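Protease Do-like 2, chloroplastic (Arabidopsis thaliana, PDB 4FLN) is a chloroplast serine protease that makes the primary cut in the photodamaged D1 protein of photosystem II. Local coordinates at residues P60-P65 and Y363-G368; T177-G182 and Y229-T234; L240-Y243 and K248-G251; R283-S288 and R355-L360. One frame throughout, in Å; residues are numbered along the deposited sequence.

Contact 1 opens first along the chain, at 60-65, and closes last, at 363-368. Its loop spans nearly 300 residues and encloses the other three contacts, which follow one another in series without crossing. Contact 2 closes a loop within the second protease barrel, where that barrel runs into helix 233-246. Contact 3 closes a short turn between the same helix and the chain leaving it toward strand 257-261. Contact 4 joins the turn after strand 279-284, in the first PDZ domain, to the linker 355-360. Segment 363-368, where contact 1 closes, follows two residues on. His181 and Gly182 of contact 2 pack against Tyr363 of contact 1, and Gly182 also against His359 of contact 4.

Contact 1: P60-P65 and Y363-G368; sequences PDYSLP and YHIDGG
Tyr62 and Ile365 carry this contact, their side chains coming from opposite directions. The loop 60-65 belongs to the protease domain, between strands 50-57 and 72-82. The segment 363-368 lies in the loop before strand 373-375, in the second PDZ region. The Tyr62 ring is set by a first torsion of -57°, which places CG anti to the carbonyl carbon and sends the ring out toward Ile365. Its CE1 atom packs on Ile365 CG1 at 3.6 Å. The CG2 branch of Ile365 lies at the ring edge, in its plane, with CE1 of Tyr62 4.0 Å from CG2. CG1 approaches the ring obliquely. In Ile365, CG1 stands anti to the carbonyl carbon and CG2 anti to the backbone N, and with this setting both branches meet the ring.

A type I' beta turn from His364 to Gly367, closed by Gly367 N bonded to His364 O at 3.2 Å, presents Ile365. A second, smaller touch brings Pro60 CG to the carbonyl O of Gly368 at 3.6 Å.

Helix 385-391 of the second PDZ domain adds to the site: Pro386 touches both Tyr62 and Ile365, and Glu390 accepts from the backbone N atoms of Tyr62 and Ser63. Were Tyr62 cut back to an alanine, Ile365 would probably lose its protease-side partner and a gap would open beside Pro386. Between the two segments the contact is mainly apolar and rests on shape more than on directed bonds. Polar links of this loop include those to Glu390 and Glu391 of the helix.

Contact 2: T177-G182 and Y229-T234; sequences TSYAHG and YVIPTT
Tyr179 reaches across to Ile231 and Pro232, and the apolar packing comes first. The ring CE1 of Tyr179 meets Ile231 CG1 at 3.3 Å, and CG1 comes onto the ring obliquely. Ile231 offers this branch because CG1 stands anti to the carbonyl carbon, chi1 -57°. Pro232 adds its CD atom near the ring plane, at the edge, with CZ of Tyr179 4.2 Å from CD. All three residues are buried.

The fold explains the reach. Both segments belong to the second six-stranded antiparallel barrel of the chymotrypsin-like protease domain. Strand 185-191 runs between strands 165-178 and 228-232, so Tyr179, near the end of strand 165-178, spans one strand to touch the next. Pro232 ends that next strand and stands at the N-cap position of helix 233-246.

Polar contacts are fewer. The hydroxyl of Tyr179 is hydrogen-bonded to the carbonyl O of Leu187, on the intervening strand. The carbonyl O of Val230 also lies at the ring edge, 3.3 Å from Tyr179 OH, as a close neighbour.

Backbone bonds tie the segments through that same middle strand, Thr177 pairing with Leu186 and Val230 with Ile189. On its far side strand 228-232 continues the sheet, with Ile231 paired to Val214. The side chain of Ile231 is about 5 Å from that of Asp122 and about 7 Å from that of Ser200, members by similarity of the charge relay system.

Contact 3: L240-Y243 and K248-G251; sequences LTDY and KYTG
Asp242 and Thr250 join the helix 233-246 to the chain that has just left it. The Asp242 carboxylate is buried, and the donors it meets come from the segment 248-251. Thr250 N gives the clearest bond, to OD1 of Asp242 at 2.8 Å with an angle of 147°. It arrives on the syn side, 20° out of the carboxylate plane. Two weak bonds add to it: Gly251 N to Asp242 OD1 at 3.2 Å, and Thr250 N to Asp242 OD2 at 3.4 Å. The hydroxyl of Thr250 donates to OD2, though this bond is modelled so short that its length is doubtful. OD1 thus takes the N-H of Thr250 and, weakly, that of Gly251, while OD2 takes the hydroxyl and a weak share of one N-H.

The Asp242 side chain extends with CG opposite the backbone N, chi1 -176°, which carries the carboxylate out to the turning chain. Gly251 N also sits over the centre of one face of the Tyr249 ring, 3.5 Å above its plane. The hydroxyl of Tyr249 is bonded to Asp120 OD1. Phe332, from a loop of the first PDZ domain, touches Asp242.

Without the carboxylate, as with an alanine here, the N-H groups of Thr250 and Gly251 are likely to lack this acceptor. The carboxylate, probably charged, is met by neutral donors, which is consistent with a defined path for the chain toward strand 257-261.

Contact 4: R283-S288 and R355-L360; sequences RVEPTS and RPRVHL
Arg357 meets Glu285 in a salt bridge between the linker 355-360 and the turn after strand 279-284 in the first PDZ domain. The bond runs from Arg357 NE to Glu285 OE2 at 2.9 Å, but its angle of 118° makes it a weak hydrogen bond. Carboxylate and guanidinium planes stand 89° apart, so the two groups do not pair flat. The arginine chain bends at its second torsion, 142°, on its way to the carboxylate. The guanidinium also makes a cation-pi contact with an aromatic side chain of the bound peptide, against which Glu285 packs as well.

Next along, Val358 sets its CG2 branch 3.4 Å from Thr287 OG1. Thr287 lies in a type I beta turn from Glu285 to Ser288. There Glu285 O accepts from both N and OG of Ser288, the hydroxyl lying in the carbonyl plane on a lone pair.

His359 follows. Its CE1 lies at the guanidinium edge of Arg357, and its ring meets Tyr363 edge-to-face. Between the two segments the contact is one charge pair and one small packing touch. With its bent N-H and perpendicular planes, the bridge probably rests on charge attraction more than on directed hydrogen bonding.

Contact 1: P60-P65 and Y363-G368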
loop_
_atom_site.group_PDB
_atom_site.type_symbol
_atom_site.label_atom_id
_atom_site.label_comp_id
_atom_site.label_asym_id
_atom_site.label_seq_id
_atom_site.Cartn_x
_atom_site.Cartn_y
_atom_site.Cartn_z
ATOM N N PRO B 60 1.670 -30.087 11.716
ATOM C CA PRO B 60 0.236 -30.375 11.661
ATOM C C PRO B 60 -0.534 -29.107 11.338
ATOM O O PRO B 60 -0.074 -28.021 11.674
ATOM C CB PRO B 60 -0.072 -30.806 13.090
ATOM C CG PRO B 60 0.854 -29.986 13.906
ATOM C CD PRO B 60 2.124 -29.844 13.096
ATOM N N ASP B 61 -1.689 -29.237 10.704
ATOM C CA ASP B 61 -2.569 -28.100 10.501
ATOM C C ASP B 61 -3.472 -28.038 11.730
ATOM O O ASP B 61 -4.069 -29.040 12.100
ATOM C CB ASP B 61 -3.388 -28.318 9.226
ATOM C CG ASP B 61 -4.391 -27.203 8.958
ATOM O OD1 ASP B 61 -4.112 -26.347 8.092
ATOM O OD2 ASP B 61 -5.471 -27.192 9.589
ATOM N N TYR B 62 -3.554 -26.888 12.391
ATOM C CA TYR B 62 -4.419 -26.772 13.573
ATOM C C TYR B 62 -5.885 -26.516 13.230
ATOM O O TYR B 62 -6.797 -27.000 13.914
ATOM C CB TYR B 62 -3.876 -25.720 14.543
ATOM C CG TYR B 62 -2.467 -26.037 14.961
ATOM C CD1 TYR B 62 -2.207 -26.731 16.133
ATOM C CD2 TYR B 62 -1.394 -25.681 14.158
ATOM C CE1 TYR B 62 -0.916 -27.041 16.505
ATOM C CE2 TYR B 62 -0.103 -25.985 14.521
ATOM C CZ TYR B 62 0.131 -26.666 15.692
ATOM O OH TYR B 62 1.422 -26.960 16.047
ATOM N N SER B 63 -6.093 -25.749 12.165
ATOM C CA SER B 63 -7.424 -25.440 11.677
ATOM C C SER B 63 -8.162 -26.727 11.357
ATOM O O SER B 63 -9.319 -26.901 11.736
ATOM C CB SER B 63 -7.328 -24.552 10.440
ATOM O OG SER B 63 -6.607 -23.365 10.730
ATOM N N LEU B 64 -7.480 -27.634 10.667
ATOM C CA LEU B 64 -8.019 -28.961 10.387
ATOM C C LEU B 64 -7.069 -30.017 10.969
ATOM O O LEU B 64 -6.157 -30.470 10.276
ATOM C CB LEU B 64 -8.151 -29.164 8.874
ATOM C CG LEU B 64 -8.727 -28.025 8.022
ATOM C CD1 LEU B 64 -8.253 -28.137 6.575
ATOM C CD2 LEU B 64 -10.247 -27.984 8.093
ATOM N N PRO B 65 -7.252 -30.397 12.250
ATOM C CA PRO B 65 -6.160 -31.214 12.789
ATOM C C PRO B 65 -6.272 -32.733 12.620
ATOM O O PRO B 65 -5.811 -33.454 13.506
ATOM C CB PRO B 65 -6.253 -30.909 14.280
ATOM C CG PRO B 65 -7.731 -30.723 14.508
ATOM C CD PRO B 65 -8.258 -30.054 13.271
ATOM N N TYR B 363 1.652 -22.315 23.744
ATOM C CA TYR B 363 2.368 -21.965 22.522
ATOM C C TYR B 363 2.915 -23.191 21.791
ATOM O O TYR B 363 2.976 -23.211 20.566
ATOM C CB TYR B 363 3.499 -20.978 22.825
ATOM C CG TYR B 363 3.010 -19.614 23.261
ATOM C CD1 TYR B 363 2.900 -18.571 22.350
ATOM C CD2 TYR B 363 2.641 -19.371 24.582
ATOM C CE1 TYR B 363 2.443 -17.319 22.741
ATOM C CE2 TYR B 363 2.182 -18.122 24.984
ATOM C CZ TYR B 363 2.085 -17.101 24.056
ATOM O OH TYR B 363 1.633 -15.856 24.437
ATOM N N HIS B 364 3.342 -24.195 22.556
ATOM C CA HIS B 364 4.147 -25.293 22.013
ATOM C C HIS B 364 3.440 -26.600 21.590
ATOM O O HIS B 364 4.043 -27.425 20.902
ATOM C CB HIS B 364 5.322 -25.570 22.969
ATOM C CG HIS B 364 5.893 -26.951 22.866
ATOM N ND1 HIS B 364 6.281 -27.514 21.668
ATOM C CD2 HIS B 364 6.151 -27.882 23.817
ATOM C CE1 HIS B 364 6.745 -28.733 21.885
ATOM N NE2 HIS B 364 6.678 -28.980 23.181
ATOM N N ILE B 365 2.179 -26.786 21.968
ATOM C CA ILE B 365 1.418 -28.004 21.611
ATOM C C ILE B 365 1.966 -29.312 22.196
ATOM O O ILE B 365 1.344 -30.362 22.049
ATOM C CB ILE B 365 1.280 -28.226 20.080
ATOM C CG1 ILE B 365 1.253 -26.902 19.317
ATOM C CG2 ILE B 365 0.056 -29.090 19.771
ATOM C CD1 ILE B 365 2.554 -26.596 18.579
ATOM N N ASP B 366 3.123 -29.247 22.846
ATOM C CA ASP B 366 3.845 -30.440 23.296
ATOM C C ASP B 366 4.367 -31.269 22.121
ATOM O O ASP B 366 4.615 -32.468 22.257
ATOM C CB ASP B 366 2.952 -31.317 24.183
ATOM C CG ASP B 366 2.428 -30.579 25.399
ATOM O OD1 ASP B 366 2.322 -29.336 25.344
ATOM O OD2 ASP B 366 2.118 -31.246 26.411
ATOM N N GLY B 367 4.549 -30.619 20.975
ATOM C CA GLY B 367 4.972 -31.306 19.768
ATOM C C GLY B 367 3.894 -32.264 19.299
ATOM O O GLY B 367 2.840 -32.371 19.923
ATOM N N GLY B 368 4.154 -32.971 18.206
ATOM C CA GLY B 368 3.205 -33.945 17.698
ATOM C C GLY B 368 1.952 -33.326 17.098
ATOM O O GLY B 368 2.019 -32.298 16.426
#

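Contact 2: T177-G182 and Y229-T234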
loop_
_atom_site.group_PDB
_atom_site.type_symbol
_atom_site.label_atom_id
_atom_site.label_comp_id
_atom_site.label_asym_id
_atom_site.label_seq_id
_atom_site.Cartn_x
_atom_site.Cartn_y
_atom_site.Cartn_z
ATOM N N THR B 177 15.601 -11.414 27.845
ATOM C CA THR B 177 14.649 -11.287 26.736
ATOM C C THR B 177 13.790 -12.544 26.621
ATOM O O THR B 177 13.848 -13.414 27.485
ATOM C CB THR B 177 15.368 -11.050 25.392
ATOM O OG1 THR B 177 16.475 -11.952 25.278
ATOM C CG2 THR B 177 15.877 -9.612 25.297
ATOM N N SER B 178 12.985 -12.636 25.564
ATOM C CA SER B 178 12.193 -13.844 25.317
ATOM C C SER B 178 12.753 -14.632 24.136
ATOM O O SER B 178 13.067 -14.052 23.099
ATOM C CB SER B 178 10.724 -13.495 25.074
ATOM O OG SER B 178 10.545 -12.851 23.827
ATOM N N TYR B 179 12.910 -15.944 24.304
ATOM C CA TYR B 179 13.444 -16.791 23.229
ATOM C C TYR B 179 12.384 -17.450 22.331
ATOM O O TYR B 179 12.705 -17.985 21.263
ATOM C CB TYR B 179 14.390 -17.857 23.797
ATOM C CG TYR B 179 15.759 -17.326 24.113
ATOM C CD1 TYR B 179 16.549 -16.765 23.119
ATOM C CD2 TYR B 179 16.265 -17.375 25.404
ATOM C CE1 TYR B 179 17.805 -16.265 23.403
ATOM C CE2 TYR B 179 17.521 -16.880 25.700
ATOM C CZ TYR B 179 18.285 -16.330 24.696
ATOM O OH TYR B 179 19.532 -15.840 24.980
ATOM N N ALA B 180 11.127 -17.395 22.763
ATOM C CA ALA B 180 10.024 -17.999 22.026
ATOM C C ALA B 180 8.792 -17.164 22.300
ATOM O O ALA B 180 8.607 -16.691 23.422
ATOM C CB ALA B 180 9.806 -19.430 22.467
ATOM N N HIS B 181 7.944 -16.987 21.291
ATOM C CA HIS B 181 6.925 -15.955 21.379
ATOM C C HIS B 181 6.084 -16.159 22.631
ATOM O O HIS B 181 5.471 -17.210 22.813
ATOM C CB HIS B 181 6.060 -15.958 20.136
ATOM N N GLY B 182 6.074 -15.142 23.492
ATOM C CA GLY B 182 5.287 -15.142 24.713
ATOM C C GLY B 182 5.609 -16.257 25.697
ATOM O O GLY B 182 4.917 -16.415 26.704
ATOM N N TYR B 229 21.246 -11.833 17.770
ATOM C CA TYR B 229 20.981 -12.387 19.095
ATOM C C TYR B 229 21.730 -13.683 19.365
ATOM O O TYR B 229 21.971 -14.486 18.467
ATOM C CB TYR B 229 19.489 -12.600 19.286
ATOM C CG TYR B 229 18.731 -11.309 19.258
ATOM C CD1 TYR B 229 18.583 -10.548 20.413
ATOM C CD2 TYR B 229 18.185 -10.833 18.077
ATOM C CE1 TYR B 229 17.896 -9.353 20.394
ATOM C CE2 TYR B 229 17.497 -9.642 18.048
ATOM C CZ TYR B 229 17.357 -8.905 19.209
ATOM O OH TYR B 229 16.670 -7.717 19.180
ATOM N N VAL B 230 22.101 -13.882 20.621
ATOM C CA VAL B 230 22.833 -15.080 20.998
ATOM C C VAL B 230 22.330 -15.667 22.303
ATOM O O VAL B 230 22.307 -14.992 23.327
ATOM C CB VAL B 230 24.344 -14.806 21.138
ATOM C CG1 VAL B 230 25.062 -16.065 21.606
ATOM C CG2 VAL B 230 24.919 -14.307 19.820
ATOM N N ILE B 231 21.941 -16.931 22.263
ATOM C CA ILE B 231 21.675 -17.669 23.483
ATOM C C ILE B 231 23.000 -17.928 24.205
ATOM O O ILE B 231 23.864 -18.631 23.676
ATOM C CB ILE B 231 21.009 -18.996 23.147
ATOM C CG1 ILE B 231 19.730 -18.732 22.351
ATOM C CG2 ILE B 231 20.724 -19.780 24.422
ATOM C CD1 ILE B 231 19.374 -19.795 21.346
ATOM N N PRO B 232 23.174 -17.347 25.407
ATOM C CA PRO B 232 24.463 -17.470 26.108
ATOM C C PRO B 232 24.761 -18.865 26.661
ATOM O O PRO B 232 23.861 -19.706 26.821
ATOM C CB PRO B 232 24.346 -16.461 27.260
ATOM C CG PRO B 232 22.886 -16.234 27.433
ATOM C CD PRO B 232 22.273 -16.389 26.073
ATOM N N THR B 233 26.041 -19.085 26.946
ATOM C CA THR B 233 26.530 -20.320 27.542
ATOM C C THR B 233 25.739 -20.754 28.772
ATOM O O THR B 233 25.434 -21.936 28.932
ATOM C CB THR B 233 28.000 -20.165 27.955
ATOM O OG1 THR B 233 28.794 -20.013 26.784
ATOM C CG2 THR B 233 28.485 -21.386 28.729
ATOM N N THR B 234 25.421 -19.805 29.645
ATOM C CA THR B 234 24.733 -20.136 30.890
ATOM C C THR B 234 23.361 -20.776 30.660
ATOM O O THR B 234 22.984 -21.711 31.363
ATOM C CB THR B 234 24.624 -18.919 31.828
ATOM O OG1 THR B 234 23.722 -17.960 31.274
ATOM C CG2 THR B 234 25.982 -18.263 31.981
#

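Contact 3: L240-Y243 and K248-G251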
loop_
_atom_site.group_PDB
_atom_site.type_symbol
_atom_site.label_atom_id
_atom_site.label_comp_id
_atom_site.label_asym_id
_atom_site.label_seq_id
_atom_site.Cartn_x
_atom_site.Cartn_y
_atom_site.Cartn_z
ATOM N N LEU B 240 21.963 -28.380 29.231
ATOM C CA LEU B 240 22.724 -29.617 29.226
ATOM C C LEU B 240 22.628 -30.363 30.556
ATOM O O LEU B 240 22.409 -31.570 30.562
ATOM C CB LEU B 240 24.180 -29.369 28.832
ATOM C CG LEU B 240 24.379 -28.864 27.402
ATOM C CD1 LEU B 240 25.855 -28.586 27.128
ATOM C CD2 LEU B 240 23.801 -29.850 26.389
ATOM N N THR B 241 22.790 -29.663 31.677
ATOM C CA THR B 241 22.723 -30.351 32.964
ATOM C C THR B 241 21.293 -30.812 33.237
ATOM O O THR B 241 21.075 -31.869 33.831
ATOM C CB THR B 241 23.316 -29.536 34.167
ATOM O OG1 THR B 241 22.304 -29.299 35.153
ATOM C CG2 THR B 241 23.905 -28.224 33.721
ATOM N N ASP B 242 20.321 -30.032 32.775
ATOM C CA ASP B 242 18.936 -30.460 32.863
ATOM C C ASP B 242 18.860 -31.853 32.247
ATOM O O ASP B 242 18.326 -32.785 32.844
ATOM C CB ASP B 242 18.020 -29.479 32.126
ATOM C CG ASP B 242 16.542 -29.819 32.275
ATOM O OD1 ASP B 242 15.699 -29.092 31.705
ATOM O OD2 ASP B 242 16.213 -30.813 32.952
ATOM N N TYR B 243 19.439 -31.990 31.060
ATOM C CA TYR B 243 19.382 -33.233 30.298
ATOM C C TYR B 243 20.175 -34.371 30.940
ATOM O O TYR B 243 19.720 -35.515 30.960
ATOM C CB TYR B 243 19.860 -32.979 28.864
ATOM C CG TYR B 243 19.810 -34.181 27.959
ATOM C CD1 TYR B 243 18.625 -34.876 27.753
ATOM C CD2 TYR B 243 20.941 -34.605 27.286
ATOM C CE1 TYR B 243 18.578 -35.975 26.911
ATOM C CE2 TYR B 243 20.908 -35.700 26.450
ATOM C CZ TYR B 243 19.727 -36.380 26.262
ATOM O OH TYR B 243 19.704 -37.468 25.421
ATOM N N LYS B 248 15.871 -35.702 30.097
ATOM C CA LYS B 248 14.781 -35.087 29.332
ATOM C C LYS B 248 14.664 -33.618 29.741
ATOM O O LYS B 248 15.207 -33.206 30.765
ATOM C CB LYS B 248 13.455 -35.815 29.556
ATOM C CG LYS B 248 12.871 -35.640 30.946
ATOM C CD LYS B 248 11.585 -36.435 31.106
ATOM C CE LYS B 248 10.968 -36.246 32.488
ATOM N NZ LYS B 248 9.732 -37.072 32.671
ATOM N N TYR B 249 13.963 -32.827 28.940
ATOM C CA TYR B 249 13.923 -31.384 29.159
ATOM C C TYR B 249 12.846 -31.008 30.178
ATOM O O TYR B 249 11.667 -31.256 29.957
ATOM C CB TYR B 249 13.683 -30.671 27.821
ATOM C CG TYR B 249 13.481 -29.186 27.934
ATOM C CD1 TYR B 249 14.563 -28.338 28.148
ATOM C CD2 TYR B 249 12.214 -28.626 27.827
ATOM C CE1 TYR B 249 14.395 -26.980 28.253
ATOM C CE2 TYR B 249 12.033 -27.259 27.940
ATOM C CZ TYR B 249 13.131 -26.440 28.150
ATOM O OH TYR B 249 12.976 -25.076 28.259
ATOM N N THR B 250 13.258 -30.454 31.315
ATOM C CA THR B 250 12.315 -30.028 32.351
ATOM C C THR B 250 12.052 -28.525 32.365
ATOM O O THR B 250 11.241 -28.033 33.146
ATOM C CB THR B 250 12.776 -30.474 33.748
ATOM O OG1 THR B 250 14.104 -29.995 33.984
ATOM C CG2 THR B 250 12.768 -31.989 33.847
ATOM N N GLY B 251 12.757 -27.795 31.514
ATOM C CA GLY B 251 12.501 -26.377 31.351
ATOM C C GLY B 251 13.052 -25.439 32.410
ATOM O O GLY B 251 13.834 -25.829 33.274
#

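Contact 4: R283-S288 and R355-L360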
loop_
_atom_site.group_PDB
_atom_site.type_symbol
_atom_site.label_atom_id
_atom_site.label_comp_id
_atom_site.label_asym_id
_atom_site.label_seq_id
_atom_site.Cartn_x
_atom_site.Cartn_y
_atom_site.Cartn_z
ATOM N N ARG B 283 -0.659 -10.317 41.600
ATOM C CA ARG B 283 -1.424 -11.521 41.313
ATOM C C ARG B 283 -0.513 -12.740 41.412
ATOM O O ARG B 283 0.700 -12.636 41.219
ATOM C CB ARG B 283 -2.050 -11.448 39.917
ATOM C CG ARG B 283 -3.541 -11.702 39.889
ATOM C CD ARG B 283 -4.332 -10.398 39.904
ATOM N NE ARG B 283 -5.387 -10.378 40.921
ATOM C CZ ARG B 283 -6.659 -10.699 40.702
ATOM N NH1 ARG B 283 -7.060 -11.085 39.495
ATOM N NH2 ARG B 283 -7.533 -10.636 41.698
ATOM N N VAL B 284 -1.108 -13.890 41.713
ATOM C CA VAL B 284 -0.389 -15.157 41.773
ATOM C C VAL B 284 -1.084 -16.179 40.880
ATOM O O VAL B 284 -2.305 -16.162 40.738
ATOM C CB VAL B 284 -0.352 -15.708 43.209
ATOM C CG1 VAL B 284 0.428 -14.786 44.105
ATOM C CG2 VAL B 284 -1.762 -15.864 43.742
ATOM N N GLU B 285 -0.304 -17.065 40.276
ATOM C CA GLU B 285 -0.867 -18.169 39.509
ATOM C C GLU B 285 -1.341 -19.315 40.409
ATOM O O GLU B 285 -0.572 -19.871 41.191
ATOM C CB GLU B 285 0.143 -18.687 38.491
ATOM C CG GLU B 285 0.171 -17.912 37.192
ATOM C CD GLU B 285 1.260 -18.400 36.257
ATOM O OE1 GLU B 285 1.318 -19.625 35.990
ATOM O OE2 GLU B 285 2.067 -17.557 35.805
ATOM N N PRO B 286 -2.621 -19.683 40.283
ATOM C CA PRO B 286 -3.238 -20.747 41.081
ATOM C C PRO B 286 -2.548 -22.097 40.954
ATOM O O PRO B 286 -2.656 -22.888 41.881
ATOM C CB PRO B 286 -4.652 -20.838 40.504
ATOM C CG PRO B 286 -4.903 -19.493 39.930
ATOM C CD PRO B 286 -3.586 -19.055 39.366
ATOM N N THR B 287 -1.867 -22.374 39.846
ATOM C CA THR B 287 -1.224 -23.678 39.704
ATOM C C THR B 287 0.193 -23.706 40.239
ATOM O O THR B 287 0.830 -24.754 40.225
ATOM C CB THR B 287 -1.208 -24.220 38.249
ATOM O OG1 THR B 287 -0.231 -23.520 37.464
ATOM C CG2 THR B 287 -2.594 -24.129 37.614
ATOM N N SER B 288 0.676 -22.567 40.724
ATOM C CA SER B 288 2.044 -22.472 41.233
ATOM C C SER B 288 2.057 -22.546 42.762
ATOM O O SER B 288 1.079 -22.170 43.412
ATOM C CB SER B 288 2.720 -21.189 40.760
ATOM O OG SER B 288 2.363 -20.096 41.585
ATOM N N ARG B 355 8.168 -23.903 39.500
ATOM C CA ARG B 355 7.948 -24.768 38.352
ATOM C C ARG B 355 7.781 -23.938 37.088
ATOM O O ARG B 355 7.484 -22.746 37.164
ATOM C CB ARG B 355 6.753 -25.699 38.584
ATOM C CG ARG B 355 6.978 -26.690 39.717
ATOM C CD ARG B 355 6.669 -28.121 39.294
ATOM N NE ARG B 355 7.880 -28.911 39.081
ATOM C CZ ARG B 355 8.288 -29.895 39.877
ATOM N NH1 ARG B 355 7.579 -30.223 40.941
ATOM N NH2 ARG B 355 9.404 -30.555 39.604
ATOM N N PRO B 356 8.010 -24.562 35.925
ATOM C CA PRO B 356 7.820 -23.902 34.633
ATOM C C PRO B 356 6.392 -23.406 34.493
ATOM O O PRO B 356 5.486 -24.001 35.063
ATOM C CB PRO B 356 8.106 -25.015 33.619
ATOM C CG PRO B 356 8.161 -26.275 34.393
ATOM C CD PRO B 356 8.563 -25.914 35.769
ATOM N N ARG B 357 6.203 -22.317 33.762
ATOM C CA ARG B 357 4.880 -21.733 33.603
ATOM C C ARG B 357 3.890 -22.745 33.038
ATOM O O ARG B 357 4.234 -23.531 32.154
ATOM C CB ARG B 357 4.951 -20.517 32.688
ATOM C CG ARG B 357 3.860 -19.506 32.942
ATOM C CD ARG B 357 4.391 -18.089 32.805
ATOM N NE ARG B 357 3.439 -17.120 33.332
ATOM C CZ ARG B 357 2.435 -16.611 32.627
ATOM N NH1 ARG B 357 2.262 -16.979 31.366
ATOM N NH2 ARG B 357 1.606 -15.732 33.177
ATOM N N VAL B 358 2.664 -22.719 33.561
ATOM C CA VAL B 358 1.556 -23.509 33.025
ATOM C C VAL B 358 0.690 -22.625 32.116
ATOM O O VAL B 358 0.014 -21.707 32.585
ATOM C CB VAL B 358 0.685 -24.080 34.164
ATOM C CG1 VAL B 358 -0.564 -24.761 33.617
ATOM C CG2 VAL B 358 1.493 -25.039 35.018
ATOM N N HIS B 359 0.707 -22.902 30.817
ATOM C CA HIS B 359 0.012 -22.059 29.851
ATOM C C HIS B 359 -1.368 -22.600 29.482
ATOM O O HIS B 359 -1.481 -23.619 28.807
ATOM C CB HIS B 359 0.845 -21.941 28.582
ATOM C CG HIS B 359 2.051 -21.074 28.726
ATOM N ND1 HIS B 359 1.992 -19.698 28.644
ATOM C CD2 HIS B 359 3.354 -21.387 28.926
ATOM C CE1 HIS B 359 3.205 -19.199 28.800
ATOM N NE2 HIS B 359 4.050 -20.202 28.973
ATOM N N LEU B 360 -2.417 -21.901 29.894
ATOM C CA LEU B 360 -3.783 -22.343 29.623
ATOM C C LEU B 360 -3.999 -22.506 28.125
ATOM O O LEU B 360 -4.557 -23.501 27.666
ATOM C CB LEU B 360 -4.777 -21.341 30.196
ATOM C CG LEU B 360 -6.231 -21.566 29.801
ATOM C CD1 LEU B 360 -6.670 -22.952 30.230
ATOM C CD2 LEU B 360 -7.131 -20.481 30.401
#